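Local coordinates for protein N-acetylglucosaminidase (Paenibacillus barengoltzii, PDB 6INX) that is a glycoside hydrolase of family 18 that probably cleaves glycosidic bonds at N-acetylglucosamine residues in glycan chains, at residues Tyr185-His197 with Gly250-Gly262. Sequence-based numbering, arbitrary orientation.
Sequences YDMRGGFQTLTGH and GLYQMSPGSGGYG
T195 plugs its side chain into the turn at G250–Q253. Its CB rests 3.5 Å from G250 O, while CG2 lies 3.5 Å from Q253 O, filling the corner between two carbonyls. The tip, OG1, works both ways: it donates to a lone pair of G250 O at 2.6 Å, in the carbonyl plane, and accepts a nearly straight bond from Q253 N at 3.1 Å, with a weak, bent one from Y252 N. A chi1 of 66°, placing OG1 between the backbone N and the carbonyl carbon, brings the hydroxyl to all three. Threonine suits the site because one short branch carries both donor and acceptor and the other is a methyl. A valine here would probably leave G250 O and Q253 N without this mate and free the turn to shift.

Backbone bonds continue the seam: T195 N meets Q253 O at 2.9 Å, and S255 N points almost straight (176°) at T193 O. S255 OG, hydrogen-bonded to K242 O, also accepts from G257 N, closing an ST turn just before S258. Farther along, Q192 N and G259 N reach G189 O from opposite faces of its carbonyl plane. Glycine fits at G259, where a side chain would press on that oxygen. At the other end L251 CD1 sits over one face of the H197 ring, 4.2 Å from its centroid, a CH-pi contact; H197 NE2 bonds D283.

D186, held by Y237 and R239, reaches Y261 OH through a water. Residues 185–197 leave barrel strand 179–183, whereas 250–262 lead into edge strand 260–264 of the small antiparallel sheet. The contact thus joins a TIM-barrel loop to the alpha+beta insertion found in many family 18 enzymes, the first segment opening with the last two residues, Y185 and D186, of the family's MxYD motif.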
ATOM      1  N   TYR A 185      -2.238 -13.680   3.401  1.00  9.76           N
ATOM      2  CA  TYR A 185      -3.663 -13.499   3.615  1.00 10.10           C
ATOM      3  C   TYR A 185      -3.818 -12.229   4.437  1.00  9.22           C
ATOM      4  O   TYR A 185      -2.842 -11.704   4.984  1.00 10.53           O
ATOM      5  CB  TYR A 185      -4.341 -14.727   4.258  1.00  9.82           C
ATOM      6  CG  TYR A 185      -3.630 -15.384   5.421  1.00 10.40           C
ATOM      7  CD1 TYR A 185      -3.559 -14.771   6.658  1.00 12.19           C
ATOM      8  CD2 TYR A 185      -3.046 -16.641   5.280  1.00 12.23           C
ATOM      9  CE1 TYR A 185      -2.924 -15.386   7.730  1.00 11.36           C
ATOM     10  CE2 TYR A 185      -2.418 -17.271   6.355  1.00 13.25           C
ATOM     11  CZ  TYR A 185      -2.354 -16.629   7.566  1.00 13.01           C
ATOM     12  OH  TYR A 185      -1.733 -17.226   8.644  1.00 14.59           O
ATOM     13  N   ASP A 186      -5.051 -11.724   4.517  1.00  9.24           N
ATOM     14  CA  ASP A 186      -5.301 -10.369   5.041  1.00 10.01           C
ATOM     15  C   ASP A 186      -4.429  -9.333   4.332  1.00 10.97           C
ATOM     16  O   ASP A 186      -4.096  -8.293   4.908  1.00 10.80           O
ATOM     17  CB  ASP A 186      -5.085 -10.248   6.559  1.00 10.56           C
ATOM     18  CG  ASP A 186      -5.908 -11.220   7.356  1.00 13.44           C
ATOM     19  OD1 ASP A 186      -7.013 -11.584   6.917  1.00 12.23           O
ATOM     20  OD2 ASP A 186      -5.431 -11.612   8.450  1.00 16.48           O
ATOM     21  N   MET A 187      -4.029  -9.614   3.086  1.00  9.67           N
ATOM     22  CA  MET A 187      -3.123  -8.698   2.393  1.00 11.39           C
ATOM     23  C   MET A 187      -3.820  -7.405   2.018  1.00 11.73           C
ATOM     24  O   MET A 187      -3.153  -6.374   1.837  1.00 12.22           O
ATOM     25  CB  MET A 187      -2.516  -9.355   1.153  1.00 12.52           C
ATOM     26  CG  MET A 187      -1.487 -10.441   1.511  1.00 10.05           C
ATOM     27  SD  MET A 187      -0.594 -11.148   0.118  1.00 11.51           S
ATOM     28  CE  MET A 187      -1.909 -12.105  -0.652  1.00 12.58           C
ATOM     29  N   ARG A 188      -5.139  -7.468   1.883  1.00 10.72           N
ATOM     30  CA  ARG A 188      -6.040  -6.331   1.822  1.00  9.79           C
ATOM     31  C   ARG A 188      -7.123  -6.627   2.842  1.00 10.97           C
ATOM     32  O   ARG A 188      -7.705  -7.714   2.828  1.00 11.29           O
ATOM     33  CB  ARG A 188      -6.663  -6.225   0.433  1.00 10.32           C
ATOM     34  CG  ARG A 188      -5.613  -5.987  -0.640  1.00  9.92           C
ATOM     35  CD  ARG A 188      -6.159  -6.223  -2.052  1.00 11.58           C
ATOM     36  NE  ARG A 188      -5.093  -5.982  -3.017  1.00 10.71           N
ATOM     37  CZ  ARG A 188      -4.069  -6.802  -3.254  1.00  9.81           C
ATOM     38  NH1 ARG A 188      -3.954  -7.952  -2.597  1.00  9.18           N
ATOM     39  NH2 ARG A 188      -3.128  -6.457  -4.127  1.00 11.03           N
ATOM     40  N   GLY A 189      -7.363  -5.687   3.746  1.00 11.17           N
ATOM     41  CA  GLY A 189      -8.261  -5.961   4.848  1.00 12.91           C
ATOM     42  C   GLY A 189      -8.585  -4.723   5.656  1.00 11.49           C
ATOM     43  O   GLY A 189      -9.085  -3.740   5.108  1.00 11.57           O
ATOM     44  N   GLY A 190      -8.254  -4.740   6.947  1.00 10.55           N
ATOM     45  CA  GLY A 190      -8.774  -3.740   7.867  1.00 11.73           C
ATOM     46  C   GLY A 190      -8.162  -2.356   7.745  1.00 12.30           C
ATOM     47  O   GLY A 190      -8.649  -1.429   8.406  1.00 12.84           O
ATOM     48  N   PHE A 191      -7.126  -2.184   6.932  1.00 11.19           N
ATOM     49  CA  PHE A 191      -6.510  -0.872   6.767  1.00 10.02           C
ATOM     50  C   PHE A 191      -6.861  -0.187   5.453  1.00  9.15           C
ATOM     51  O   PHE A 191      -6.410   0.941   5.223  1.00 10.13           O
ATOM     52  CB  PHE A 191      -4.987  -0.969   6.903  1.00 10.84           C
ATOM     53  CG  PHE A 191      -4.537  -1.413   8.267  1.00 11.20           C
ATOM     54  CD1 PHE A 191      -4.723  -0.592   9.358  1.00 15.03           C
ATOM     55  CD2 PHE A 191      -3.966  -2.662   8.458  1.00 14.55           C
ATOM     56  CE1 PHE A 191      -4.321  -0.992  10.629  1.00 16.20           C
ATOM     57  CE2 PHE A 191      -3.568  -3.064   9.727  1.00 15.97           C
ATOM     58  CZ  PHE A 191      -3.748  -2.224  10.806  1.00 16.31           C
ATOM     59  N   GLN A 192      -7.664  -0.808   4.589  1.00  9.13           N
ATOM     60  CA  GLN A 192      -7.990  -0.180   3.315  1.00  8.90           C
ATOM     61  C   GLN A 192      -9.484  -0.245   3.032  1.00  9.76           C
ATOM     62  O   GLN A 192     -10.159  -1.227   3.355  1.00 10.26           O
ATOM     63  CB  GLN A 192      -7.161  -0.767   2.149  1.00  9.98           C
ATOM     64  CG  GLN A 192      -7.469  -2.213   1.824  1.00  9.64           C
ATOM     65  CD  GLN A 192      -6.586  -2.725   0.709  1.00 10.00           C
ATOM     66  OE1 GLN A 192      -5.386  -2.946   0.905  1.00 12.38           O
ATOM     67  NE2 GLN A 192      -7.169  -2.886  -0.487  1.00 10.73           N
ATOM     68  N   THR A 193      -9.980   0.815   2.390  1.00  9.28           N
ATOM     69  CA  THR A 193     -11.373   0.893   1.983  1.00 10.18           C
ATOM     70  C   THR A 193     -11.572   0.508   0.525  1.00 10.47           C
ATOM     71  O   THR A 193     -12.714   0.476   0.058  1.00 12.91           O
ATOM     72  CB  THR A 193     -11.920   2.305   2.204  1.00 12.50           C
ATOM     73  OG1 THR A 193     -11.095   3.235   1.499  1.00 12.47           O
ATOM     74  CG2 THR A 193     -11.930   2.670   3.680  1.00 13.80           C
ATOM     75  N   LEU A 194     -10.499   0.193  -0.197  1.00  9.18           N
ATOM     76  CA  LEU A 194     -10.615  -0.301  -1.565  1.00 10.00           C
ATOM     77  C   LEU A 194     -10.757  -1.817  -1.536  1.00 10.58           C
ATOM     78  O   LEU A 194      -9.983  -2.500  -0.862  1.00 10.98           O
ATOM     79  CB  LEU A 194      -9.355   0.057  -2.353  1.00 10.39           C
ATOM     80  CG  LEU A 194      -9.523  -0.190  -3.849  1.00 10.90           C
ATOM     81  CD1 LEU A 194     -10.460   0.841  -4.455  1.00 13.56           C
ATOM     82  CD2 LEU A 194      -8.164  -0.141  -4.543  1.00 14.15           C
ATOM     83  N   THR A 195     -11.738  -2.343  -2.268  1.00 10.74           N
ATOM     84  CA  THR A 195     -11.890  -3.786  -2.312  1.00 10.43           C
ATOM     85  C   THR A 195     -10.766  -4.422  -3.124  1.00 10.81           C
ATOM     86  O   THR A 195     -10.130  -3.794  -3.985  1.00 10.91           O
ATOM     87  CB  THR A 195     -13.232  -4.194  -2.922  1.00 10.01           C
ATOM     88  OG1 THR A 195     -13.280  -3.820  -4.308  1.00 10.31           O
ATOM     89  CG2 THR A 195     -14.394  -3.535  -2.195  1.00 12.38           C
ATOM     90  N   GLY A 196     -10.516  -5.688  -2.826  1.00  9.17           N
ATOM     91  CA  GLY A 196      -9.554  -6.463  -3.581  1.00  8.51           C
ATOM     92  C   GLY A 196      -9.411  -7.834  -2.954  1.00  9.86           C
ATOM     93  O   GLY A 196     -10.120  -8.178  -2.013  1.00 12.20           O
ATOM     94  N   HIS A 197      -8.471  -8.599  -3.490  1.00  9.74           N
ATOM     95  CA  HIS A 197      -8.285  -9.973  -3.044  1.00  9.42           C
ATOM     96  C   HIS A 197      -7.382 -10.001  -1.819  1.00 10.84           C
ATOM     97  O   HIS A 197      -6.285  -9.442  -1.845  1.00 10.72           O
ATOM     98  CB  HIS A 197      -7.609 -10.755  -4.163  1.00  8.80           C
ATOM     99  CG  HIS A 197      -8.380 -10.758  -5.446  1.00 10.79           C
ATOM    100  ND1 HIS A 197      -9.673 -11.225  -5.532  1.00 13.04           N
ATOM    101  CD2 HIS A 197      -8.044 -10.342  -6.690  1.00 12.65           C
ATOM    102  CE1 HIS A 197     -10.101 -11.103  -6.777  1.00 10.18           C
ATOM    103  NE2 HIS A 197      -9.130 -10.571  -7.501  1.00 12.45           N
ATOM    104  N   GLY A 250     -17.882  -5.214  -8.209  1.00 12.65           N
ATOM    105  CA  GLY A 250     -17.442  -4.887  -6.864  1.00 11.41           C
ATOM    106  C   GLY A 250     -15.939  -4.813  -6.670  1.00  9.88           C
ATOM    107  O   GLY A 250     -15.501  -4.457  -5.568  1.00 11.69           O
ATOM    108  N   LEU A 251     -15.141  -5.150  -7.682  1.00 12.45           N
ATOM    109  CA  LEU A 251     -13.696  -5.283  -7.547  1.00 12.15           C
ATOM    110  C   LEU A 251     -13.020  -3.935  -7.775  1.00 10.71           C
ATOM    111  O   LEU A 251     -13.300  -3.247  -8.764  1.00 11.78           O
ATOM    112  CB  LEU A 251     -13.186  -6.318  -8.551  1.00 12.29           C
ATOM    113  CG  LEU A 251     -11.703  -6.677  -8.502  1.00 10.56           C
ATOM    114  CD1 LEU A 251     -11.353  -7.356  -7.192  1.00 12.68           C
ATOM    115  CD2 LEU A 251     -11.342  -7.592  -9.659  1.00 13.23           C
ATOM    116  N   TYR A 252     -12.163  -3.543  -6.834  1.00  9.88           N
ATOM    117  CA  TYR A 252     -11.423  -2.275  -6.900  1.00 12.09           C
ATOM    118  C   TYR A 252     -12.360  -1.075  -6.800  1.00 11.12           C
ATOM    119  O   TYR A 252     -12.200  -0.070  -7.495  1.00 11.68           O
ATOM    120  CB  TYR A 252     -10.457  -2.192  -8.097  1.00 12.49           C
ATOM    121  CG  TYR A 252      -9.616  -3.435  -8.226  1.00 10.59           C
ATOM    122  CD1 TYR A 252      -9.118  -4.068  -7.095  1.00 11.31           C
ATOM    123  CD2 TYR A 252      -9.362  -4.006  -9.458  1.00 11.85           C
ATOM    124  CE1 TYR A 252      -8.369  -5.213  -7.190  1.00 13.19           C
ATOM    125  CE2 TYR A 252      -8.609  -5.163  -9.559  1.00  9.69           C
ATOM    126  CZ  TYR A 252      -8.126  -5.761  -8.413  1.00 11.36           C
ATOM    127  OH  TYR A 252      -7.387  -6.924  -8.481  1.00 14.61           O
ATOM    128  N   GLN A 253     -13.352  -1.193  -5.919  1.00 12.67           N
ATOM    129  CA  GLN A 253     -14.322  -0.155  -5.622  1.00 12.45           C
ATOM    130  C   GLN A 253     -14.118   0.339  -4.197  1.00 13.01           C
ATOM    131  O   GLN A 253     -13.589  -0.369  -3.335  1.00 11.73           O
ATOM    132  CB  GLN A 253     -15.748  -0.699  -5.748  1.00 14.10           C
ATOM    133  CG  GLN A 253     -16.076  -1.269  -7.117  1.00 14.79           C
ATOM    134  CD  GLN A 253     -15.858  -0.268  -8.222  1.00 16.90           C
ATOM    135  OE1 GLN A 253     -16.395   0.841  -8.186  1.00 16.84           O
ATOM    136  NE2 GLN A 253     -15.043  -0.640  -9.204  1.00 15.97           N
ATOM    137  N   MET A 254     -14.587   1.557  -3.942  1.00 13.48           N
ATOM    138  CA  MET A 254     -14.388   2.177  -2.641  1.00 12.40           C
ATOM    139  C   MET A 254     -15.601   1.922  -1.753  1.00 14.16           C
ATOM    140  O   MET A 254     -16.742   2.191  -2.144  1.00 18.53           O
ATOM    141  CB  MET A 254     -14.156   3.683  -2.776  1.00 17.62           C
ATOM    142  CG  MET A 254     -13.661   4.329  -1.472  1.00 20.42           C
ATOM    143  SD  MET A 254     -13.720   6.126  -1.496  1.00 32.22           S
ATOM    144  CE  MET A 254     -12.131   6.490  -2.220  1.00 25.39           C
ATOM    145  N   SER A 255     -15.343   1.397  -0.553  1.00 11.46           N
ATOM    146  CA  SER A 255     -16.305   1.224   0.517  1.00 12.56           C
ATOM    147  C   SER A 255     -16.179   2.375   1.509  1.00 12.63           C
ATOM    148  O   SER A 255     -15.109   2.979   1.633  1.00 13.20           O
ATOM    149  CB  SER A 255     -15.990  -0.079   1.261  1.00 12.65           C
ATOM    150  OG  SER A 255     -16.847  -0.251   2.377  1.00 13.50           O
ATOM    151  N   PRO A 256     -17.247   2.707   2.240  1.00 13.03           N
ATOM    152  CA  PRO A 256     -17.102   3.656   3.357  1.00 12.42           C
ATOM    153  C   PRO A 256     -16.242   3.127   4.492  1.00 13.65           C
ATOM    154  O   PRO A 256     -15.730   3.922   5.287  1.00 15.45           O
ATOM    155  CB  PRO A 256     -18.548   3.874   3.833  1.00 16.44           C
ATOM    156  CG  PRO A 256     -19.408   3.395   2.719  1.00 15.72           C
ATOM    157  CD  PRO A 256     -18.648   2.302   2.026  1.00 13.59           C
ATOM    158  N   GLY A 257     -16.079   1.807   4.597  1.00 13.71           N
ATOM    159  CA  GLY A 257     -15.322   1.208   5.675  1.00 12.04           C
ATOM    160  C   GLY A 257     -14.268   0.259   5.129  1.00 10.58           C
ATOM    161  O   GLY A 257     -14.203  -0.002   3.929  1.00 12.24           O
ATOM    162  N   SER A 258     -13.479  -0.280   6.052  1.00 10.87           N
ATOM    163  CA  SER A 258     -12.389  -1.159   5.651  1.00 11.68           C
ATOM    164  C   SER A 258     -12.898  -2.587   5.440  1.00 11.78           C
ATOM    165  O   SER A 258     -14.083  -2.892   5.600  1.00 12.08           O
ATOM    166  CB  SER A 258     -11.269  -1.114   6.682  1.00 14.38           C
ATOM    167  OG  SER A 258     -11.733  -1.579   7.930  1.00 18.42           O
ATOM    168  N   GLY A 259     -11.989  -3.472   5.038  1.00 11.09           N
ATOM    169  CA  GLY A 259     -12.327  -4.858   4.800  1.00 11.32           C
ATOM    170  C   GLY A 259     -12.204  -5.678   6.065  1.00 11.04           C
ATOM    171  O   GLY A 259     -11.124  -6.155   6.405  1.00 14.07           O
ATOM    172  N   GLY A 260     -13.307  -5.813   6.784  1.00 11.15           N
ATOM    173  CA  GLY A 260     -13.310  -6.608   7.987  1.00 12.27           C
ATOM    174  C   GLY A 260     -13.385  -8.077   7.663  1.00 12.93           C
ATOM    175  O   GLY A 260     -13.426  -8.499   6.510  1.00 12.40           O
ATOM    176  N   TYR A 261     -13.390  -8.887   8.712  1.00 14.15           N
ATOM    177  CA  TYR A 261     -13.578 -10.311   8.489  1.00 12.96           C
ATOM    178  C   TYR A 261     -14.949 -10.567   7.888  1.00 13.91           C
ATOM    179  O   TYR A 261     -15.952  -9.969   8.289  1.00 16.57           O
ATOM    180  CB  TYR A 261     -13.466 -11.077   9.806  1.00 15.12           C
ATOM    181  CG  TYR A 261     -12.052 -11.240  10.284  1.00 15.50           C
ATOM    182  CD1 TYR A 261     -11.138 -12.020   9.584  1.00 15.97           C
ATOM    183  CD2 TYR A 261     -11.623 -10.609  11.445  1.00 22.47           C
ATOM    184  CE1 TYR A 261      -9.844 -12.167  10.030  1.00 17.16           C
ATOM    185  CE2 TYR A 261     -10.336 -10.748  11.894  1.00 21.53           C
ATOM    186  CZ  TYR A 261      -9.447 -11.527  11.189  1.00 23.29           C
ATOM    187  OH  TYR A 261      -8.158 -11.667  11.645  1.00 26.31           O
ATOM    188  N   GLY A 262     -14.988 -11.462   6.915  1.00 13.67           N
ATOM    189  CA  GLY A 262     -16.232 -11.946   6.388  1.00 14.31           C
ATOM    190  C   GLY A 262     -16.502 -13.334   6.922  1.00 14.69           C
ATOM    191  O   GLY A 262     -15.874 -13.801   7.881  1.00 16.06           O
TER
HETATM  192  O   HOH W   1      -6.514 -13.097  10.291  1.00 21.76           O
HETATM  193  O   HOH W   2      -6.666  -7.640  -5.609  1.00 14.22           O